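Long-range contacts in Hia (Haemophilus influenzae, PDB 1S7M), which forms a homotrimeric autotransporter adhesin of the bacterial outer membrane, of which this fragment is a binding region that probably recognises the host cell surface: residues S53-F58 against T85-K90; D78-G83 against E128-V133. All coordinates share one frame; numbering follows the deposited sequence.

Contact 1 (S53-F58 against T85-K90)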
ATOM      1  N   SER A  53      -6.548   6.044 -10.347  1.00 26.23           N
ATOM      2  CA  SER A  53      -6.321   7.122  -9.402  1.00 24.42           C
ATOM      3  C   SER A  53      -5.583   8.285 -10.062  1.00 25.15           C
ATOM      4  O   SER A  53      -5.602   9.402  -9.553  1.00 24.61           O
ATOM      5  CB  SER A  53      -5.498   6.619  -8.214  1.00 23.82           C
ATOM      6  OG  SER A  53      -4.180   6.270  -8.610  1.00 25.27           O
ATOM      7  N   GLY A  54      -4.940   8.016 -11.193  1.00 23.81           N
ATOM      8  CA  GLY A  54      -4.170   9.056 -11.842  1.00 24.23           C
ATOM      9  C   GLY A  54      -2.694   8.892 -11.475  1.00 26.40           C
ATOM     10  O   GLY A  54      -1.847   9.680 -11.922  1.00 26.73           O
ATOM     11  N   LEU A  55      -2.366   7.885 -10.655  1.00 23.04           N
ATOM     12  CA  LEU A  55      -0.958   7.663 -10.283  1.00 23.71           C
ATOM     13  C   LEU A  55      -0.207   6.994 -11.428  1.00 23.75           C
ATOM     14  O   LEU A  55      -0.738   6.107 -12.083  1.00 23.68           O
ATOM     15  CB  LEU A  55      -0.832   6.768  -9.033  1.00 20.29           C
ATOM     16  CG  LEU A  55      -1.374   7.359  -7.710  1.00 22.35           C
ATOM     17  CD1 LEU A  55      -1.404   6.266  -6.614  1.00 15.30           C
ATOM     18  CD2 LEU A  55      -0.497   8.560  -7.279  1.00 18.85           C
ATOM     19  N   LYS A  56       1.033   7.407 -11.644  1.00 24.27           N
ATOM     20  CA  LYS A  56       1.869   6.809 -12.688  1.00 26.93           C
ATOM     21  C   LYS A  56       2.980   6.011 -11.992  1.00 25.78           C
ATOM     22  O   LYS A  56       3.175   6.133 -10.791  1.00 22.92           O
ATOM     23  CB  LYS A  56       2.557   7.885 -13.541  1.00 24.62           C
ATOM     24  CG  LYS A  56       1.655   8.818 -14.337  1.00 32.09           C
ATOM     25  CD  LYS A  56       2.531   9.888 -15.021  1.00 35.65           C
ATOM     26  CE  LYS A  56       1.729  10.942 -15.791  1.00 36.76           C
ATOM     27  NZ  LYS A  56       0.869  11.794 -14.903  1.00 40.98           N
ATOM     28  N   LYS A  57       3.706   5.224 -12.779  1.00 24.85           N
ATOM     29  CA  LYS A  57       4.842   4.454 -12.305  1.00 23.36           C
ATOM     30  C   LYS A  57       6.055   5.247 -12.740  1.00 23.43           C
ATOM     31  O   LYS A  57       6.002   5.932 -13.757  1.00 22.61           O
ATOM     32  CB  LYS A  57       4.886   3.086 -12.994  1.00 24.15           C
ATOM     33  CG  LYS A  57       3.652   2.193 -12.734  1.00 26.04           C
ATOM     34  CD  LYS A  57       3.320   2.146 -11.242  1.00 25.15           C
ATOM     35  CE  LYS A  57       2.376   0.980 -10.901  1.00 26.31           C
ATOM     36  NZ  LYS A  57       1.075   1.119 -11.572  1.00 27.11           N
ATOM     37  N   PHE A  58       7.150   5.158 -11.998  1.00 21.47           N
ATOM     38  CA  PHE A  58       8.355   5.859 -12.418  1.00 23.02           C
ATOM     39  C   PHE A  58       8.815   5.225 -13.735  1.00 24.00           C
ATOM     40  O   PHE A  58       8.823   3.986 -13.882  1.00 21.25           O
ATOM     41  CB  PHE A  58       9.472   5.735 -11.374  1.00 20.47           C
ATOM     42  CG  PHE A  58       9.285   6.616 -10.163  1.00 20.52           C
ATOM     43  CD1 PHE A  58       8.984   6.062  -8.916  1.00 18.15           C
ATOM     44  CD2 PHE A  58       9.421   7.995 -10.261  1.00 16.78           C
ATOM     45  CE1 PHE A  58       8.823   6.865  -7.789  1.00 14.65           C
ATOM     46  CE2 PHE A  58       9.265   8.815  -9.133  1.00 18.70           C
ATOM     47  CZ  PHE A  58       8.963   8.246  -7.887  1.00 16.02           C
ATOM     48  N   THR A  85       5.483   2.631  -8.203  1.00 22.99           N
ATOM     49  CA  THR A  85       4.461   3.689  -8.212  1.00 22.54           C
ATOM     50  C   THR A  85       5.049   5.057  -7.814  1.00 22.39           C
ATOM     51  O   THR A  85       5.845   5.158  -6.881  1.00 22.32           O
ATOM     52  CB  THR A  85       3.316   3.324  -7.250  1.00 23.19           C
ATOM     53  OG1 THR A  85       2.805   2.028  -7.602  1.00 25.35           O
ATOM     54  CG2 THR A  85       2.196   4.344  -7.317  1.00 21.80           C
ATOM     55  N   ASN A  86       4.670   6.113  -8.528  1.00 19.90           N
ATOM     56  CA  ASN A  86       5.186   7.454  -8.204  1.00 18.91           C
ATOM     57  C   ASN A  86       4.080   8.181  -7.479  1.00 18.42           C
ATOM     58  O   ASN A  86       3.072   8.537  -8.087  1.00 18.06           O
ATOM     59  CB  ASN A  86       5.573   8.215  -9.487  1.00 19.79           C
ATOM     60  CG  ASN A  86       5.941   9.695  -9.216  1.00 20.47           C
ATOM     61  OD1 ASN A  86       6.062  10.127  -8.069  1.00 16.54           O
ATOM     62  ND2 ASN A  86       6.143  10.455 -10.285  1.00 22.65           N
ATOM     63  N   LEU A  87       4.257   8.380  -6.175  1.00 17.26           N
ATOM     64  CA  LEU A  87       3.239   9.035  -5.367  1.00 21.51           C
ATOM     65  C   LEU A  87       3.390  10.528  -5.250  1.00 22.63           C
ATOM     66  O   LEU A  87       2.547  11.174  -4.642  1.00 24.82           O
ATOM     67  CB  LEU A  87       3.232   8.460  -3.938  1.00 20.48           C
ATOM     68  CG  LEU A  87       2.932   6.960  -3.825  1.00 19.61           C
ATOM     69  CD1 LEU A  87       3.154   6.491  -2.399  1.00 18.10           C
ATOM     70  CD2 LEU A  87       1.496   6.709  -4.269  1.00 17.57           C
ATOM     71  N   ASP A  88       4.453  11.084  -5.822  1.00 23.63           N
ATOM     72  CA  ASP A  88       4.695  12.516  -5.660  1.00 24.59           C
ATOM     73  C   ASP A  88       4.740  13.374  -6.935  1.00 24.44           C
ATOM     74  O   ASP A  88       5.355  14.442  -6.929  1.00 24.80           O
ATOM     75  CB  ASP A  88       6.012  12.723  -4.890  1.00 25.00           C
ATOM     76  CG  ASP A  88       6.097  11.883  -3.615  1.00 29.23           C
ATOM     77  OD1 ASP A  88       5.133  11.898  -2.818  1.00 30.58           O
ATOM     78  OD2 ASP A  88       7.141  11.221  -3.402  1.00 32.07           O
ATOM     79  N   GLU A  89       4.107  12.933  -8.019  1.00 25.68           N
ATOM     80  CA  GLU A  89       4.121  13.746  -9.232  1.00 26.36           C
ATOM     81  C   GLU A  89       3.433  15.104  -8.997  1.00 26.02           C
ATOM     82  O   GLU A  89       2.327  15.178  -8.459  1.00 23.16           O
ATOM     83  CB  GLU A  89       3.445  13.018 -10.403  1.00 28.40           C
ATOM     84  CG  GLU A  89       3.451  13.841 -11.722  1.00 29.90           C
ATOM     85  CD  GLU A  89       2.814  13.102 -12.896  1.00 34.06           C
ATOM     86  OE1 GLU A  89       1.896  12.280 -12.667  1.00 31.29           O
ATOM     87  OE2 GLU A  89       3.216  13.355 -14.059  1.00 35.54           O
ATOM     88  N   LYS A  90       4.098  16.177  -9.412  1.00 26.31           N
ATOM     89  CA  LYS A  90       3.559  17.526  -9.251  1.00 27.43           C
ATOM     90  C   LYS A  90       2.999  18.113 -10.551  1.00 28.87           C
ATOM     91  O   LYS A  90       3.468  17.798 -11.645  1.00 28.61           O
ATOM     92  CB  LYS A  90       4.638  18.453  -8.685  1.00 29.56           C
ATOM     93  CG  LYS A  90       5.107  18.082  -7.281  1.00 28.89           C
ATOM     94  CD  LYS A  90       3.951  18.149  -6.273  1.00 33.38           C
ATOM     95  CE  LYS A  90       4.389  17.725  -4.857  1.00 32.92           C
ATOM     96  NZ  LYS A  90       4.870  16.290  -4.805  1.00 36.87           N
TER
HETATM   97  O   HOH W   1       0.646  10.691 -10.970  1.00 26.92           O
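Lys56 and Asn86 supply the backbone link between the two segments: Asn86 N donates to Lys56 O at 2.7 Å, with an N-H...O angle of 165°. One residue on, Lys57 and Thr85 form an antiparallel non-hydrogen-bonded pair, their CA atoms 4.2 Å apart, so the ladder is very short and side chains carry most of the contact. The charged part is the salt bridge from Lys56 NZ to Glu89 OE1, made on the syn side of that oxygen; NZ also lies 2.9 Å from Glu89 OE2, so the ammonium sits at the mouth of the carboxylate, near both oxygens. A turn about the CD-CE bond of the lysine (chi4 65°) swings NZ toward the carboxylate. One water donates to both Gly54 O and Glu89 OE1, tying the acid to the backbone before Lys56 as well. The stacked part is Phe58 on Asn86. Asn86 CB sits over the centre of the ring, 3.7 Å from its centroid, and the amide that follows lies over the CE2 and CZ side of the ring, the two planes only 15° apart. The amide is gripped at both ends: OD1 accepts from Asp88 N at 2.9 Å in an Asx turn, and ND2 bonds to Asn72 OD1, which should hold it flat on the ring. The apolar part is small: Leu55 CD1 meets Leu87 CD2 at 3.8 Å, and Thr85 CG2 lies slightly farther from Leu55 CD1, at 4.1 Å. At its hydroxyl branch, Thr85 OG1 is passed by CD and CE of Lys57, while its own hydrogen bond goes to Asp109 O. Around this two-stranded ladder, helix 70-77 packs on Phe58 through Asn72 and Lys75, helix 107-111 takes the Thr85 hydroxyl and Lys57 NZ, and a second subunit places Val107 on Leu55 and Asn135 on Leu87.

Contact 2 (D78-G83 against E128-V133)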
ATOM      1  N   ASP A  78      15.920   6.825 -13.177  1.00 31.56           N
ATOM      2  CA  ASP A  78      16.762   5.728 -12.694  1.00 31.95           C
ATOM      3  C   ASP A  78      16.096   4.353 -12.871  1.00 33.06           C
ATOM      4  O   ASP A  78      15.025   4.091 -12.322  1.00 34.28           O
ATOM      5  CB  ASP A  78      17.123   5.962 -11.226  1.00 33.65           C
ATOM      6  CG  ASP A  78      18.130   4.948 -10.694  1.00 34.36           C
ATOM      7  OD1 ASP A  78      18.357   3.900 -11.340  1.00 35.07           O
ATOM      8  OD2 ASP A  78      18.689   5.195  -9.609  1.00 37.67           O
ATOM      9  N   ASP A  79      16.733   3.469 -13.632  1.00 32.59           N
ATOM     10  CA  ASP A  79      16.163   2.136 -13.879  1.00 32.87           C
ATOM     11  C   ASP A  79      15.897   1.331 -12.602  1.00 29.45           C
ATOM     12  O   ASP A  79      15.054   0.442 -12.583  1.00 31.62           O
ATOM     13  CB  ASP A  79      17.069   1.340 -14.836  1.00 38.29           C
ATOM     14  CG  ASP A  79      17.165   1.989 -16.221  1.00 44.36           C
ATOM     15  OD1 ASP A  79      16.101   2.291 -16.816  1.00 46.39           O
ATOM     16  OD2 ASP A  79      18.301   2.204 -16.715  1.00 48.18           O
ATOM     17  N   ALA A  80      16.612   1.645 -11.536  1.00 26.55           N
ATOM     18  CA  ALA A  80      16.418   0.958 -10.270  1.00 25.14           C
ATOM     19  C   ALA A  80      14.982   1.175  -9.756  1.00 23.47           C
ATOM     20  O   ALA A  80      14.410   0.309  -9.055  1.00 20.42           O
ATOM     21  CB  ALA A  80      17.425   1.474  -9.262  1.00 25.07           C
ATOM     22  N   TYR A  81      14.402   2.324 -10.115  1.00 20.55           N
ATOM     23  CA  TYR A  81      13.035   2.675  -9.696  1.00 22.74           C
ATOM     24  C   TYR A  81      11.938   2.345 -10.690  1.00 23.52           C
ATOM     25  O   TYR A  81      10.746   2.459 -10.382  1.00 23.08           O
ATOM     26  CB  TYR A  81      12.950   4.176  -9.362  1.00 19.74           C
ATOM     27  CG  TYR A  81      13.759   4.531  -8.140  1.00 19.51           C
ATOM     28  CD1 TYR A  81      15.138   4.652  -8.214  1.00 17.22           C
ATOM     29  CD2 TYR A  81      13.148   4.651  -6.886  1.00 19.50           C
ATOM     30  CE1 TYR A  81      15.901   4.877  -7.071  1.00 20.25           C
ATOM     31  CE2 TYR A  81      13.896   4.873  -5.749  1.00 19.06           C
ATOM     32  CZ  TYR A  81      15.263   4.981  -5.844  1.00 21.80           C
ATOM     33  OH  TYR A  81      16.006   5.189  -4.717  1.00 25.76           O
ATOM     34  N   LYS A  82      12.333   1.918 -11.882  1.00 26.25           N
ATOM     35  CA  LYS A  82      11.381   1.643 -12.944  1.00 25.71           C
ATOM     36  C   LYS A  82      10.211   0.757 -12.584  1.00 26.11           C
ATOM     37  O   LYS A  82      10.390  -0.379 -12.152  1.00 26.62           O
ATOM     38  CB  LYS A  82      12.111   1.052 -14.141  1.00 31.35           C
ATOM     39  CG  LYS A  82      11.701   1.680 -15.460  1.00 35.17           C
ATOM     40  CD  LYS A  82      10.568   0.947 -16.105  1.00 38.63           C
ATOM     41  CE  LYS A  82      10.193   1.619 -17.411  1.00 40.33           C
ATOM     42  NZ  LYS A  82       9.101   0.881 -18.090  1.00 44.36           N
ATOM     43  N   GLY A  83       9.004   1.275 -12.791  1.00 24.91           N
ATOM     44  CA  GLY A  83       7.823   0.500 -12.477  1.00 24.97           C
ATOM     45  C   GLY A  83       7.281   0.711 -11.075  1.00 21.74           C
ATOM     46  O   GLY A  83       6.145   0.342 -10.801  1.00 24.22           O
ATOM     47  N   GLU A 128      27.941  -2.577  -8.513  1.00 33.04           N
ATOM     48  CA  GLU A 128      27.015  -2.271  -7.439  1.00 33.07           C
ATOM     49  C   GLU A 128      25.714  -3.070  -7.599  1.00 30.25           C
ATOM     50  O   GLU A 128      25.348  -3.495  -8.709  1.00 31.75           O
ATOM     51  CB  GLU A 128      26.719  -0.767  -7.392  1.00 33.76           C
ATOM     52  CG  GLU A 128      25.854  -0.240  -8.513  1.00 41.57           C
ATOM     53  CD  GLU A 128      25.338   1.189  -8.233  1.00 46.92           C
ATOM     54  OE1 GLU A 128      26.109   2.019  -7.682  1.00 48.31           O
ATOM     55  OE2 GLU A 128      24.165   1.484  -8.568  1.00 48.53           O
ATOM     56  N   TYR A 129      25.009  -3.273  -6.492  1.00 26.88           N
ATOM     57  CA  TYR A 129      23.764  -4.038  -6.543  1.00 23.70           C
ATOM     58  C   TYR A 129      22.517  -3.262  -6.159  1.00 22.68           C
ATOM     59  O   TYR A 129      22.539  -2.404  -5.272  1.00 21.98           O
ATOM     60  CB  TYR A 129      23.877  -5.252  -5.606  1.00 25.04           C
ATOM     61  CG  TYR A 129      22.554  -5.945  -5.297  1.00 24.33           C
ATOM     62  CD1 TYR A 129      22.023  -6.882  -6.175  1.00 22.20           C
ATOM     63  CD2 TYR A 129      21.853  -5.677  -4.109  1.00 24.17           C
ATOM     64  CE1 TYR A 129      20.828  -7.553  -5.895  1.00 21.92           C
ATOM     65  CE2 TYR A 129      20.640  -6.358  -3.811  1.00 22.60           C
ATOM     66  CZ  TYR A 129      20.147  -7.294  -4.714  1.00 22.09           C
ATOM     67  OH  TYR A 129      19.004  -8.021  -4.432  1.00 22.99           O
ATOM     68  N   HIS A 130      21.426  -3.555  -6.846  1.00 23.39           N
ATOM     69  CA  HIS A 130      20.152  -2.967  -6.476  1.00 25.48           C
ATOM     70  C   HIS A 130      19.008  -3.795  -7.027  1.00 24.23           C
ATOM     71  O   HIS A 130      19.128  -4.409  -8.090  1.00 23.37           O
ATOM     72  CB  HIS A 130      19.992  -1.518  -6.950  1.00 25.24           C
ATOM     73  CG  HIS A 130      19.911  -1.378  -8.431  1.00 29.29           C
ATOM     74  ND1 HIS A 130      20.941  -0.853  -9.181  1.00 31.29           N
ATOM     75  CD2 HIS A 130      18.934  -1.715  -9.309  1.00 29.56           C
ATOM     76  CE1 HIS A 130      20.599  -0.873 -10.459  1.00 31.71           C
ATOM     77  NE2 HIS A 130      19.388  -1.391 -10.563  1.00 31.08           N
ATOM     78  N   ASP A 131      17.911  -3.828  -6.272  1.00 22.25           N
ATOM     79  CA  ASP A 131      16.716  -4.509  -6.713  1.00 22.32           C
ATOM     80  C   ASP A 131      15.550  -3.834  -5.989  1.00 20.32           C
ATOM     81  O   ASP A 131      15.760  -3.010  -5.098  1.00 22.50           O
ATOM     82  CB  ASP A 131      16.784  -6.005  -6.371  1.00 21.79           C
ATOM     83  CG  ASP A 131      15.962  -6.852  -7.329  1.00 24.89           C
ATOM     84  OD1 ASP A 131      14.997  -6.319  -7.923  1.00 23.85           O
ATOM     85  OD2 ASP A 131      16.284  -8.045  -7.494  1.00 24.23           O
ATOM     86  N   GLN A 132      14.330  -4.161  -6.383  1.00 20.43           N
ATOM     87  CA  GLN A 132      13.151  -3.611  -5.720  1.00 18.72           C
ATOM     88  C   GLN A 132      12.594  -4.641  -4.735  1.00 20.38           C
ATOM     89  O   GLN A 132      12.737  -5.866  -4.935  1.00 18.16           O
ATOM     90  CB  GLN A 132      12.083  -3.251  -6.764  1.00 19.74           C
ATOM     91  CG  GLN A 132      12.514  -2.071  -7.694  1.00 19.58           C
ATOM     92  CD  GLN A 132      11.559  -1.846  -8.865  1.00 20.98           C
ATOM     93  OE1 GLN A 132      10.531  -2.505  -8.974  1.00 21.88           O
ATOM     94  NE2 GLN A 132      11.908  -0.911  -9.750  1.00 18.96           N
ATOM     95  N   VAL A 133      11.987  -4.141  -3.666  1.00 18.56           N
ATOM     96  CA  VAL A 133      11.341  -4.976  -2.667  1.00 17.43           C
ATOM     97  C   VAL A 133       9.869  -4.552  -2.647  1.00 18.80           C
ATOM     98  O   VAL A 133       9.487  -3.555  -1.994  1.00 18.14           O
ATOM     99  CB  VAL A 133      11.930  -4.768  -1.263  1.00 16.27           C
ATOM    100  CG1 VAL A 133      11.255  -5.763  -0.223  1.00 13.22           C
ATOM    101  CG2 VAL A 133      13.409  -5.002  -1.294  1.00 14.51           C
TER
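Strand 129-134, half of an antiparallel pair with strand 114-119 in the Trp ring domain, reaches through Gln132 and His130 to the turn that follows helix 70-77. Gln132 does the polar work. Its NE2 donates to Ala80 O and to Lys82 O, each at 2.9 Å and with N-H...O angles of 167° and 173°, so one amide nitrogen spends both hydrogens on carbonyls two residues apart. Both oxygens lie in the plane of the Gln132 amide, whereas NE2 stands well above the plane of each carbonyl. An extended chain beyond CG (chi2 171°) carries CD away from the strand toward the turn. At the far side of the amide, OE1 accepts from Arg134 NH2, which helps fix which way round the group sits. His130 adds a CH-pi contact: Ala80 CB rests over one face of its imidazole, displaced from the middle toward the rim, 3.7 Å from the ring centroid. The turn is braced from within, since Asp78 OD1 accepts from Ala80 N at 2.9 Å in an Asx turn and Tyr81 N bonds back to Asp78 O, also at 2.9 Å. Tyr81 CB is directed away from the strand, and its OH hydrogen-bonds Glu138 of a second subunit. Tyr129 and Asp131 bond Thr153 of that same subunit, and Val133 packs on Trp115 of the third, so strand 129-134 meets both partner chains, as befits the Trp ring domain of a trimeric autotransporter adhesin.

How the contacts relate
Contact 1 is the larger and more buried interface, closing the short ladder 56-57/85-86 inside the GIN domain; contact 2 lies farther out and joins that domain to a Trp ring strand. The two have centres about 17 Å apart yet touch directly: Phe58 O and Gly83 N probably hydrogen bond at 2.9 Å, and Lys57 packs against Gly83. The segments interleave along the chain: 78-83 falls between the halves of contact 1, and 85-90 in turn between those of contact 2. Contact 1 mixes charge, stacking and aliphatic packing, whereas contact 2 relies mainly on one side-chain amide donating to two backbone carbonyls. Both also touch the second subunit.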